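Long-range contacts in xylose isomerase-like TIM barrel (Anabaena variabilis ATCC 29413, PDB 2QW5), which binds zinc and D-xylose in a TIM barrel and probably acts as a sugar or sugar-phosphate isomerase or epimerase: residues A[35-45]-A[315-323]; A[126-137]-A[180-191]. All coordinates share one frame; numbering follows the deposited sequence. Where two conformers were deposited one is given.

Interaction 1: residues A[35-45]-A[315-323]; sequences AHIKKLQRFGY and YDIADEAIK
The phenol of Y315 reaches across to H36 while CG of K39 lies over the phenol ring, so one aromatic side chain is held at its hydroxyl and on a face. Y315 OH sits 2.6 Å from H36 ND1, in the plane of the imidazole and at its edge; the angle of 161° makes this a nearly straight hydrogen bond, in which either may donate. K39 CG stands 3.6 Å from the Y315 ring centroid and almost on the ring normal, a CH-pi contact; with CG anti to the backbone N, the lysine chain is swung onto that face.

F43 is a second platform. D319 CB lies over its centre, and the carboxylate is stacked on the ring with the planes 22° apart, D319 OD1 approaching F43 CD1 to 3.4 Å. A water joins D319 OD1 to F43 O, tying the carboxylate to the backbone of the last turn, where G44 forms a Schellman motif.

Y45 passes I322 in the opposite direction: I322 CD1 lies over one face of the Y45 ring, and Y45 OH donates to A318 O at 2.6 Å. That carbonyl also accepts the helical bond from I322 N, the two donors arriving from opposite faces of its plane. L40 CD2 packs on A318 CB at 3.5 Å.

The axes of 35-42 and 315-323 cross at -40°, 10.2 Å apart. These are the first and last helices of the barrel wall, and beneath them Y45, A318 and I322 rest on strand 11-14, L40 on strand 47-51, and A321 on strand 278-280.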
loop_
_atom_site.group_PDB
_atom_site.type_symbol
_atom_site.label_atom_id
_atom_site.label_comp_id
_atom_site.label_asym_id
_atom_site.label_seq_id
_atom_site.Cartn_x
_atom_site.Cartn_y
_atom_site.Cartn_z
ATOM N N ALA A 35 26.011 -26.967 10.611
ATOM C CA ALA A 35 25.513 -28.162 9.905
ATOM C C ALA A 35 25.245 -27.891 8.418
ATOM O O ALA A 35 25.524 -28.744 7.590
ATOM C CB ALA A 35 24.267 -28.734 10.595
ATOM N N HIS A 36 24.740 -26.694 8.077
ATOM C CA HIS A 36 24.546 -26.308 6.662
ATOM C C HIS A 36 25.887 -26.208 5.952
ATOM O O HIS A 36 26.060 -26.760 4.869
ATOM C CB HIS A 36 23.844 -24.942 6.502
ATOM C CG HIS A 36 22.382 -24.941 6.851
ATOM N ND1 HIS A 36 21.559 -26.023 6.628
ATOM C CD2 HIS A 36 21.581 -23.952 7.308
ATOM C CE1 HIS A 36 20.330 -25.724 7.013
ATOM N NE2 HIS A 36 20.313 -24.465 7.409
ATOM N N ILE A 37 26.833 -25.506 6.575
ATOM C CA ILE A 37 28.184 -25.320 6.007
ATOM C C ILE A 37 28.870 -26.663 5.746
ATOM O O ILE A 37 29.434 -26.848 4.679
ATOM C CB ILE A 37 29.089 -24.445 6.902
ATOM C CG1 ILE A 37 28.637 -22.980 6.878
ATOM C CG2 ILE A 37 30.569 -24.518 6.443
ATOM C CD1 ILE A 37 29.360 -22.081 7.846
ATOM N N LYS A 38 28.797 -27.591 6.705
ATOM C CA LYS A 38 29.424 -28.907 6.532
ATOM C C LYS A 38 28.810 -29.727 5.400
ATOM O O LYS A 38 29.539 -30.407 4.651
ATOM C CB LYS A 38 29.429 -29.699 7.846
ATOM C CG LYS A 38 30.416 -29.123 8.841
ATOM C CD LYS A 38 30.545 -29.920 10.112
ATOM C CE LYS A 38 31.744 -29.380 10.903
ATOM N NZ LYS A 38 32.017 -30.059 12.211
ATOM N N LYS A 39 27.490 -29.640 5.249
ATOM C CA LYS A 39 26.789 -30.322 4.166
ATOM C C LYS A 39 27.213 -29.715 2.847
ATOM O O LYS A 39 27.536 -30.416 1.898
ATOM C CB LYS A 39 25.275 -30.187 4.340
ATOM C CG LYS A 39 24.425 -31.084 3.368
ATOM C CD LYS A 39 24.531 -32.598 3.681
ATOM C CE LYS A 39 23.321 -33.467 3.204
ATOM N NZ LYS A 39 23.098 -33.600 1.722
ATOM N N LEU A 40 27.230 -28.385 2.803
ATOM C CA LEU A 40 27.563 -27.676 1.575
ATOM C C LEU A 40 28.996 -27.923 1.136
ATOM O O LEU A 40 29.250 -28.091 -0.045
ATOM C CB LEU A 40 27.246 -26.175 1.732
ATOM C CG LEU A 40 25.720 -25.902 1.804
ATOM C CD1 LEU A 40 25.397 -24.538 2.351
ATOM C CD2 LEU A 40 25.046 -26.078 0.455
ATOM N N GLN A 41 29.918 -27.962 2.103
ATOM C CA GLN A 41 31.337 -28.277 1.830
ATOM C C GLN A 41 31.508 -29.591 1.099
ATOM O O GLN A 41 32.400 -29.682 0.258
ATOM C CB GLN A 41 32.159 -28.362 3.110
ATOM C CG GLN A 41 32.560 -27.077 3.691
ATOM C CD GLN A 41 33.549 -27.296 4.823
ATOM O OE1 GLN A 41 33.262 -28.011 5.808
ATOM N NE2 GLN A 41 34.725 -26.731 4.671
ATOM N N ARG A 42 30.671 -30.590 1.421
ATOM C CA ARG A 42 30.736 -31.893 0.740
ATOM C C ARG A 42 30.449 -31.771 -0.761
ATOM O O ARG A 42 30.996 -32.535 -1.542
ATOM C CB ARG A 42 29.846 -32.959 1.407
ATOM C CG ARG A 42 30.290 -33.325 2.817
ATOM C CD ARG A 42 29.668 -34.635 3.286
ATOM N NE ARG A 42 30.098 -35.020 4.636
ATOM C CZ ARG A 42 31.270 -35.586 4.967
ATOM N NH1 ARG A 42 32.229 -35.828 4.059
ATOM N NH2 ARG A 42 31.504 -35.891 6.245
ATOM N N PHE A 43 29.632 -30.791 -1.166
ATOM C CA PHE A 43 29.366 -30.526 -2.587
ATOM C C PHE A 43 30.493 -29.764 -3.280
ATOM O O PHE A 43 30.471 -29.622 -4.502
ATOM C CB PHE A 43 28.072 -29.704 -2.791
ATOM C CG PHE A 43 26.852 -30.284 -2.136
ATOM C CD1 PHE A 43 26.634 -31.669 -2.078
ATOM C CD2 PHE A 43 25.869 -29.436 -1.637
ATOM C CE1 PHE A 43 25.484 -32.198 -1.475
ATOM C CE2 PHE A 43 24.704 -29.946 -1.027
ATOM C CZ PHE A 43 24.518 -31.348 -0.943
ATOM N N GLY A 44 31.436 -29.232 -2.500
ATOM C CA GLY A 44 32.609 -28.532 -3.004
ATOM C C GLY A 44 32.695 -27.052 -2.711
ATOM O O GLY A 44 33.626 -26.406 -3.160
ATOM N N TYR A 45 31.741 -26.506 -1.969
ATOM C CA TYR A 45 31.755 -25.075 -1.623
ATOM C C TYR A 45 32.867 -24.841 -0.618
ATOM O O TYR A 45 33.015 -25.622 0.323
ATOM C CB TYR A 45 30.395 -24.619 -1.062
ATOM C CG TYR A 45 29.296 -24.573 -2.109
ATOM C CD1 TYR A 45 29.261 -23.531 -3.043
ATOM C CD2 TYR A 45 28.268 -25.545 -2.154
ATOM C CE1 TYR A 45 28.281 -23.473 -4.012
ATOM C CE2 TYR A 45 27.257 -25.486 -3.107
ATOM C CZ TYR A 45 27.254 -24.426 -4.025
ATOM O OH TYR A 45 26.286 -24.357 -5.007
ATOM N N TYR A 315 19.423 -28.428 -0.481
ATOM C CA TYR A 315 20.700 -29.059 -0.795
ATOM C C TYR A 315 20.775 -29.596 -2.204
ATOM O O TYR A 315 21.824 -29.515 -2.836
ATOM C CB TYR A 315 21.025 -30.158 0.231
ATOM C CG TYR A 315 21.187 -29.658 1.644
ATOM C CD1 TYR A 315 21.895 -28.487 1.926
ATOM C CD2 TYR A 315 20.747 -30.417 2.717
ATOM C CE1 TYR A 315 22.059 -28.031 3.204
ATOM C CE2 TYR A 315 20.915 -29.974 4.035
ATOM C CZ TYR A 315 21.585 -28.786 4.266
ATOM O OH TYR A 315 21.779 -28.329 5.530
ATOM N N ASP A 316 19.658 -30.133 -2.697
ATOM C CA ASP A 316 19.543 -30.565 -4.087
ATOM C C ASP A 316 19.889 -29.399 -5.022
ATOM O O ASP A 316 20.718 -29.546 -5.909
ATOM C CB ASP A 316 18.123 -31.067 -4.417
ATOM C CG ASP A 316 17.698 -32.259 -3.558
ATOM O OD1 ASP A 316 18.551 -33.088 -3.166
ATOM O OD2 ASP A 316 16.490 -32.361 -3.271
ATOM N N ILE A 317 19.257 -28.250 -4.796
ATOM C CA ILE A 317 19.493 -27.066 -5.635
ATOM C C ILE A 317 20.954 -26.577 -5.518
ATOM O O ILE A 317 21.575 -26.272 -6.542
ATOM C CB ILE A 317 18.457 -25.956 -5.339
ATOM C CG1 ILE A 317 17.033 -26.442 -5.693
ATOM C CG2 ILE A 317 18.746 -24.647 -6.107
ATOM C CD1 ILE A 317 16.819 -26.895 -7.138
ATOM N N ALA A 318 21.477 -26.537 -4.290
ATOM C CA ALA A 318 22.876 -26.109 -4.021
ATOM C C ALA A 318 23.894 -26.977 -4.767
ATOM O O ALA A 318 24.842 -26.473 -5.383
ATOM C CB ALA A 318 23.167 -26.127 -2.508
ATOM N N ASP A 319 23.664 -28.285 -4.740
ATOM C CA ASP A 319 24.548 -29.233 -5.404
ATOM C C ASP A 319 24.506 -29.067 -6.921
ATOM O O ASP A 319 25.552 -29.039 -7.570
ATOM C CB ASP A 319 24.194 -30.668 -5.002
ATOM C CG ASP A 319 25.255 -31.679 -5.410
ATOM O OD1 ASP A 319 26.457 -31.325 -5.490
ATOM O OD2 ASP A 319 24.867 -32.846 -5.602
ATOM N N GLU A 320 23.301 -28.955 -7.490
ATOM C CA GLU A 320 23.166 -28.755 -8.943
ATOM C C GLU A 320 23.777 -27.431 -9.367
ATOM O O GLU A 320 24.290 -27.332 -10.482
ATOM C CB GLU A 320 21.694 -28.755 -9.379
ATOM C CG GLU A 320 20.970 -30.074 -9.201
ATOM C CD GLU A 320 21.453 -31.190 -10.136
ATOM O OE1 GLU A 320 21.852 -30.921 -11.293
ATOM O OE2 GLU A 320 21.418 -32.364 -9.705
ATOM N N ALA A 321 23.694 -26.433 -8.487
ATOM C CA ALA A 321 24.241 -25.066 -8.766
ATOM C C ALA A 321 25.795 -25.090 -8.956
ATOM O O ALA A 321 26.333 -24.510 -9.912
ATOM C CB ALA A 321 23.823 -24.096 -7.633
ATOM N N ILE A 322 26.497 -25.765 -8.039
ATOM C CA ILE A 322 27.961 -25.869 -8.120
ATOM C C ILE A 322 28.346 -26.743 -9.320
ATOM O O ILE A 322 29.305 -26.420 -9.985
ATOM C CB ILE A 322 28.637 -26.326 -6.793
ATOM C CG1 ILE A 322 30.174 -26.262 -6.886
ATOM C CG2 ILE A 322 28.145 -27.729 -6.345
ATOM C CD1 ILE A 322 30.874 -26.108 -5.499
ATOM N N LYS A 323 27.588 -27.827 -9.582
ATOM C CA LYS A 323 27.840 -28.715 -10.717
ATOM C C LYS A 323 27.752 -27.952 -12.039
ATOM O O LYS A 323 28.698 -27.998 -12.843
ATOM C CB LYS A 323 26.934 -29.953 -10.678
ATOM C CG LYS A 323 27.318 -30.963 -9.564
ATOM C CD LYS A 323 26.244 -32.053 -9.404
ATOM C CE LYS A 323 26.577 -33.149 -8.357
ATOM N NZ LYS A 323 27.651 -34.128 -8.736
HETATM O O HOH W 1 29.010 -31.127 -6.322
#

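Interaction 2: residues A[126-137]-A[180-191]. With ZN (zinc ion), chain D; XLS (D-xylose), chain C.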
loop_
_atom_site.group_PDB
_atom_site.type_symbol
_atom_site.label_atom_id
_atom_site.label_comp_id
_atom_site.label_asym_id
_atom_site.label_seq_id
_atom_site.Cartn_x
_atom_site.Cartn_y
_atom_site.Cartn_z
HETATM N N MSE A 126 33.218 -7.239 1.390
HETATM C CA MSE A 126 31.911 -6.756 1.877
HETATM C C MSE A 126 31.233 -6.201 0.641
HETATM O O MSE A 126 31.765 -5.251 0.006
HETATM C CB MSE A 126 32.056 -5.661 2.921
HETATM C CG MSE A 126 30.711 -5.169 3.474
HETATM SE SE MSE A 126 30.891 -3.992 4.901
HETATM C CE MSE A 126 30.282 -2.317 4.117
HETATM N N MSE A 127 30.059 -6.749 0.314
HETATM C CA MSE A 127 29.330 -6.348 -0.902
HETATM C C MSE A 127 27.898 -5.980 -0.622
HETATM O O MSE A 127 27.364 -6.339 0.413
HETATM C CB MSE A 127 29.306 -7.499 -1.914
HETATM C CG MSE A 127 28.670 -8.791 -1.349
HETATM SE SE MSE A 127 27.654 -9.603 -2.655
HETATM C CE MSE A 127 26.199 -8.348 -2.941
ATOM N N GLY A 128 27.290 -5.247 -1.547
ATOM C CA GLY A 128 25.859 -5.010 -1.492
ATOM C C GLY A 128 25.482 -3.606 -1.871
ATOM O O GLY A 128 26.326 -2.870 -2.364
ATOM N N PRO A 129 24.186 -3.258 -1.687
ATOM C CA PRO A 129 23.629 -1.958 -2.010
ATOM C C PRO A 129 23.916 -0.918 -0.897
ATOM O O PRO A 129 22.998 -0.458 -0.189
ATOM C CB PRO A 129 22.143 -2.268 -2.168
ATOM C CG PRO A 129 21.920 -3.397 -1.185
ATOM C CD PRO A 129 23.144 -4.181 -1.167
ATOM N N ILE A 130 25.183 -0.488 -0.846
ATOM C CA ILE A 130 25.691 0.394 0.197
ATOM C C ILE A 130 25.733 1.916 -0.170
ATOM O O ILE A 130 26.340 2.692 0.575
ATOM C CB ILE A 130 27.056 -0.100 0.740
ATOM C CG1 ILE A 130 28.156 -0.096 -0.334
ATOM C CG2 ILE A 130 26.899 -1.561 1.378
ATOM C CD1 ILE A 130 29.532 -0.373 0.189
ATOM N N VAL A 131 25.104 2.300 -1.294
ATOM C CA VAL A 131 25.031 3.708 -1.746
ATOM C C VAL A 131 23.609 4.245 -1.508
ATOM O O VAL A 131 23.394 5.119 -0.674
ATOM C CB VAL A 131 25.459 3.823 -3.211
ATOM C CG1 VAL A 131 25.447 5.307 -3.665
ATOM C CG2 VAL A 131 26.854 3.172 -3.433
ATOM N N ILE A 132 22.641 3.742 -2.262
ATOM C CA ILE A 132 21.251 4.125 -2.138
ATOM C C ILE A 132 20.617 2.962 -1.308
ATOM O O ILE A 132 20.913 1.788 -1.616
ATOM C CB ILE A 132 20.556 4.190 -3.513
ATOM C CG1 ILE A 132 21.299 5.147 -4.483
ATOM C CG2 ILE A 132 19.075 4.574 -3.372
ATOM C CD1 ILE A 132 21.334 6.573 -4.031
ATOM N N PRO A 133 19.791 3.280 -0.282
ATOM C CA PRO A 133 19.096 2.276 0.552
ATOM C C PRO A 133 18.342 1.249 -0.270
ATOM O O PRO A 133 17.601 1.622 -1.160
ATOM C CB PRO A 133 18.119 3.122 1.363
ATOM C CG PRO A 133 18.843 4.392 1.557
ATOM C CD PRO A 133 19.484 4.639 0.212
ATOM N N TYR A 134 18.534 -0.035 0.045
ATOM C CA TYR A 134 17.978 -1.099 -0.762
ATOM C C TYR A 134 16.461 -1.126 -0.704
ATOM O O TYR A 134 15.898 -1.190 0.379
ATOM C CB TYR A 134 18.518 -2.469 -0.328
ATOM C CG TYR A 134 17.811 -3.602 -1.021
ATOM C CD1 TYR A 134 18.128 -3.949 -2.335
ATOM C CD2 TYR A 134 16.813 -4.335 -0.363
ATOM C CE1 TYR A 134 17.470 -4.968 -2.987
ATOM C CE2 TYR A 134 16.139 -5.340 -1.018
ATOM C CZ TYR A 134 16.475 -5.660 -2.317
ATOM O OH TYR A 134 15.807 -6.665 -2.930
ATOM N N GLY A 135 15.828 -1.121 -1.879
ATOM C CA GLY A 135 14.367 -1.166 -2.007
ATOM C C GLY A 135 13.573 0.031 -1.557
ATOM O O GLY A 135 12.375 -0.082 -1.479
ATOM N N VAL A 136 14.221 1.184 -1.329
ATOM C CA VAL A 136 13.579 2.365 -0.835
ATOM C C VAL A 136 13.391 3.252 -2.039
ATOM O O VAL A 136 14.199 4.146 -2.312
ATOM C CB VAL A 136 14.404 3.075 0.292
ATOM C CG1 VAL A 136 13.697 4.360 0.802
ATOM C CG2 VAL A 136 14.664 2.116 1.466
ATOM N N PHE A 137 12.305 3.001 -2.763
ATOM C CA PHE A 137 11.962 3.809 -3.930
ATOM C C PHE A 137 11.482 5.149 -3.398
ATOM O O PHE A 137 10.639 5.170 -2.510
ATOM C CB PHE A 137 10.898 3.110 -4.801
ATOM C CG PHE A 137 11.364 1.819 -5.409
ATOM C CD1 PHE A 137 11.969 1.777 -6.648
ATOM C CD2 PHE A 137 11.151 0.611 -4.727
ATOM C CE1 PHE A 137 12.378 0.529 -7.226
ATOM C CE2 PHE A 137 11.562 -0.599 -5.262
ATOM C CZ PHE A 137 12.166 -0.652 -6.520
ATOM N N LEU A 180 35.485 -3.319 -0.799
ATOM C CA LEU A 180 34.058 -2.935 -0.811
ATOM C C LEU A 180 33.518 -3.164 -2.227
ATOM O O LEU A 180 33.974 -2.505 -3.134
ATOM C CB LEU A 180 33.888 -1.464 -0.392
ATOM C CG LEU A 180 34.282 -1.105 1.064
ATOM C CD1 LEU A 180 34.377 0.404 1.244
ATOM C CD2 LEU A 180 33.313 -1.724 2.079
ATOM N N ALA A 181 32.544 -4.063 -2.397
ATOM C CA ALA A 181 31.971 -4.426 -3.728
ATOM C C ALA A 181 30.530 -3.971 -3.823
ATOM O O ALA A 181 29.642 -4.675 -3.381
ATOM C CB ALA A 181 32.095 -5.914 -3.973
ATOM N N ILE A 182 30.315 -2.766 -4.398
ATOM C CA ILE A 182 28.988 -2.177 -4.597
ATOM C C ILE A 182 28.268 -2.926 -5.712
ATOM O O ILE A 182 28.856 -3.236 -6.746
ATOM C CB ILE A 182 29.030 -0.672 -4.958
ATOM C CG1 ILE A 182 29.771 0.161 -3.903
ATOM C CG2 ILE A 182 27.596 -0.105 -5.086
ATOM C CD1 ILE A 182 30.059 1.679 -4.342
ATOM N N GLU A 183 26.979 -3.187 -5.510
ATOM C CA GLU A 183 26.196 -4.014 -6.421
ATOM C C GLU A 183 25.174 -3.228 -7.258
ATOM O O GLU A 183 24.313 -2.557 -6.696
ATOM C CB GLU A 183 25.462 -5.090 -5.591
ATOM C CG GLU A 183 24.809 -6.181 -6.453
ATOM C CD GLU A 183 24.038 -7.206 -5.649
ATOM O OE1 GLU A 183 23.726 -6.912 -4.460
ATOM O OE2 GLU A 183 23.752 -8.298 -6.245
ATOM N N PRO A 184 25.288 -3.285 -8.610
ATOM C CA PRO A 184 24.194 -2.822 -9.458
ATOM C C PRO A 184 23.073 -3.837 -9.257
ATOM O O PRO A 184 23.341 -5.039 -9.290
ATOM C CB PRO A 184 24.751 -2.924 -10.877
ATOM C CG PRO A 184 26.207 -3.139 -10.721
ATOM C CD PRO A 184 26.403 -3.799 -9.425
ATOM N N ILE A 185 21.871 -3.357 -8.964
ATOM C CA ILE A 185 20.703 -4.224 -8.675
ATOM C C ILE A 185 19.573 -3.786 -9.589
ATOM O O ILE A 185 19.376 -2.602 -9.761
ATOM C CB ILE A 185 20.305 -4.101 -7.192
ATOM C CG1 ILE A 185 21.328 -4.842 -6.319
ATOM C CG2 ILE A 185 18.902 -4.665 -6.906
ATOM C CD1 ILE A 185 21.179 -4.650 -4.823
ATOM N N THR A 186 18.821 -4.733 -10.114
ATOM C CA THR A 186 17.720 -4.480 -11.024
ATOM C C THR A 186 16.723 -3.457 -10.522
ATOM O O THR A 186 16.468 -3.366 -9.320
ATOM C CB THR A 186 16.930 -5.783 -11.382
ATOM O OG1 THR A 186 15.867 -5.450 -12.291
ATOM C CG2 THR A 186 16.330 -6.485 -10.157
ATOM N N HIS A 187 16.198 -2.669 -11.460
ATOM C CA HIS A 187 15.105 -1.707 -11.219
ATOM C C HIS A 187 13.888 -2.350 -10.518
ATOM O O HIS A 187 13.151 -1.666 -9.829
ATOM C CB HIS A 187 14.612 -1.118 -12.543
ATOM C CG HIS A 187 13.920 -2.119 -13.433
ATOM N ND1 HIS A 187 12.549 -2.248 -13.481
ATOM C CD2 HIS A 187 14.415 -3.086 -14.239
ATOM C CE1 HIS A 187 12.237 -3.223 -14.310
ATOM N NE2 HIS A 187 13.349 -3.750 -14.782
ATOM N N TRP A 188 13.661 -3.651 -10.736
ATOM C CA TRP A 188 12.599 -4.362 -10.041
ATOM C C TRP A 188 12.735 -4.333 -8.532
ATOM O O TRP A 188 11.708 -4.378 -7.847
ATOM C CB TRP A 188 12.468 -5.805 -10.520
ATOM C CG TRP A 188 11.738 -5.960 -11.813
ATOM C CD1 TRP A 188 12.257 -6.378 -12.976
ATOM C CD2 TRP A 188 10.346 -5.690 -12.069
ATOM N NE1 TRP A 188 11.294 -6.405 -13.945
ATOM C CE2 TRP A 188 10.101 -6.014 -13.410
ATOM C CE3 TRP A 188 9.280 -5.238 -11.287
ATOM C CZ2 TRP A 188 8.834 -5.864 -14.006
ATOM C CZ3 TRP A 188 8.004 -5.130 -11.874
ATOM C CH2 TRP A 188 7.812 -5.427 -13.226
ATOM N N GLU A 189 13.976 -4.296 -8.025
ATOM C CA GLU A 189 14.252 -4.306 -6.592
ATOM C C GLU A 189 14.652 -2.996 -5.943
ATOM O O GLU A 189 14.449 -2.881 -4.764
ATOM C CB GLU A 189 15.366 -5.297 -6.270
ATOM C CG GLU A 189 15.095 -6.730 -6.644
ATOM C CD GLU A 189 16.263 -7.627 -6.313
ATOM O OE1 GLU A 189 16.852 -7.497 -5.231
ATOM O OE2 GLU A 189 16.549 -8.506 -7.122
ATOM N N THR A 190 15.188 -2.008 -6.671
ATOM C CA THR A 190 15.713 -0.824 -5.993
ATOM C C THR A 190 15.808 0.313 -7.003
ATOM O O THR A 190 15.892 0.014 -8.171
ATOM C CB THR A 190 17.103 -1.191 -5.351
ATOM O OG1 THR A 190 17.386 -0.306 -4.255
ATOM C CG2 THR A 190 18.238 -1.231 -6.362
ATOM N N PRO A 191 15.756 1.596 -6.569
ATOM C CA PRO A 191 15.792 2.731 -7.529
ATOM C C PRO A 191 17.090 2.971 -8.278
ATOM O O PRO A 191 17.062 3.523 -9.392
ATOM C CB PRO A 191 15.426 3.924 -6.658
ATOM C CG PRO A 191 15.890 3.529 -5.319
ATOM C CD PRO A 191 15.558 2.093 -5.197
HETATM ZN ZN ZN D . 23.449 -10.351 -5.736
HETATM C C1 XLS C . 19.611 -8.516 -3.396
HETATM C C2 XLS C . 20.358 -7.645 -2.393
HETATM C C3 XLS C . 19.616 -7.469 -1.021
HETATM C C4 XLS C . 20.530 -7.444 0.188
HETATM O O1 XLS C . 19.581 -8.314 -4.814
HETATM O O2 XLS C . 21.716 -8.060 -2.247
HETATM O O3 XLS C . 18.592 -8.400 -0.666
HETATM O O4 XLS C . 21.549 -6.516 -0.050
HETATM O O HOH W 2 19.885 0.240 -4.020
HETATM O O HOH W 3 21.520 -9.864 -5.333
#
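Zinc and D-xylose are bound where two neighbouring parallel strands of the TIM barrel, 125-128 and 179-182, run out into their C-terminal loops. The strands are paired by A181 N to M126 O (2.8 Å) and G128 N to A181 O. E183 N continues the ladder to G128 O.

Just past its strand, E183 extends its side chain, CG anti to the backbone N (chi1 -169°), and splits its carboxylate between two ligands. OE2 binds zinc at 2.1 Å, while OE1 accepts a hydrogen bond from xylose O2 at 3.2 Å. D216, Q247 and E281 supply the other protein ligands, and a zinc-bound water donates to xylose O1.

The sugar lies against Y134, its C3 over the centre of the ring, 3.7 Å above the plane. I185 CD1 meets the tyrosine obliquely and also packs on P129 CB at 3.7 Å. At the ring's edge Y134 OH donates to E189 OE1, 2.7 Å away, reaching the anti side of a carboxylate turned 82° from the ring. E189 OE1 also lies 2.9 Å from xylose O1, and E189 OE2 has a long, weak ion pair with R253. A phenylalanine in place of Y134 would probably leave E189 OE1 without its phenol donor.

Beyond the pocket, F137 takes P191 CD over one face and points its edge at H187 O, while W188 stacks on W188 of the second subunit. In the same loops G135 N donates to T190 OG1 at 3.0 Å and 159°, and the same hydroxyl donates to a water that bonds to I132 O.

Interactions 1 and 2 belong to different layers of one closed barrel: the first joins helices of the outer wall, the second joins adjacent strands and the loops that carry the binding site. Their centres are about 27 Å apart and their nearest atoms about 14 Å, so they do not touch. In sequence, 126-137 and 180-191 both fall between 35-45 and 315-323, which join the first helix of the barrel to the last. Only interaction 2 supplies pocket residues. Interaction 1 lies on the outside of the barrel, away from the pocket: the side chain of A321 lies about 9 Å from that of the zinc ligand E281 and about 14 Å from the metal itself.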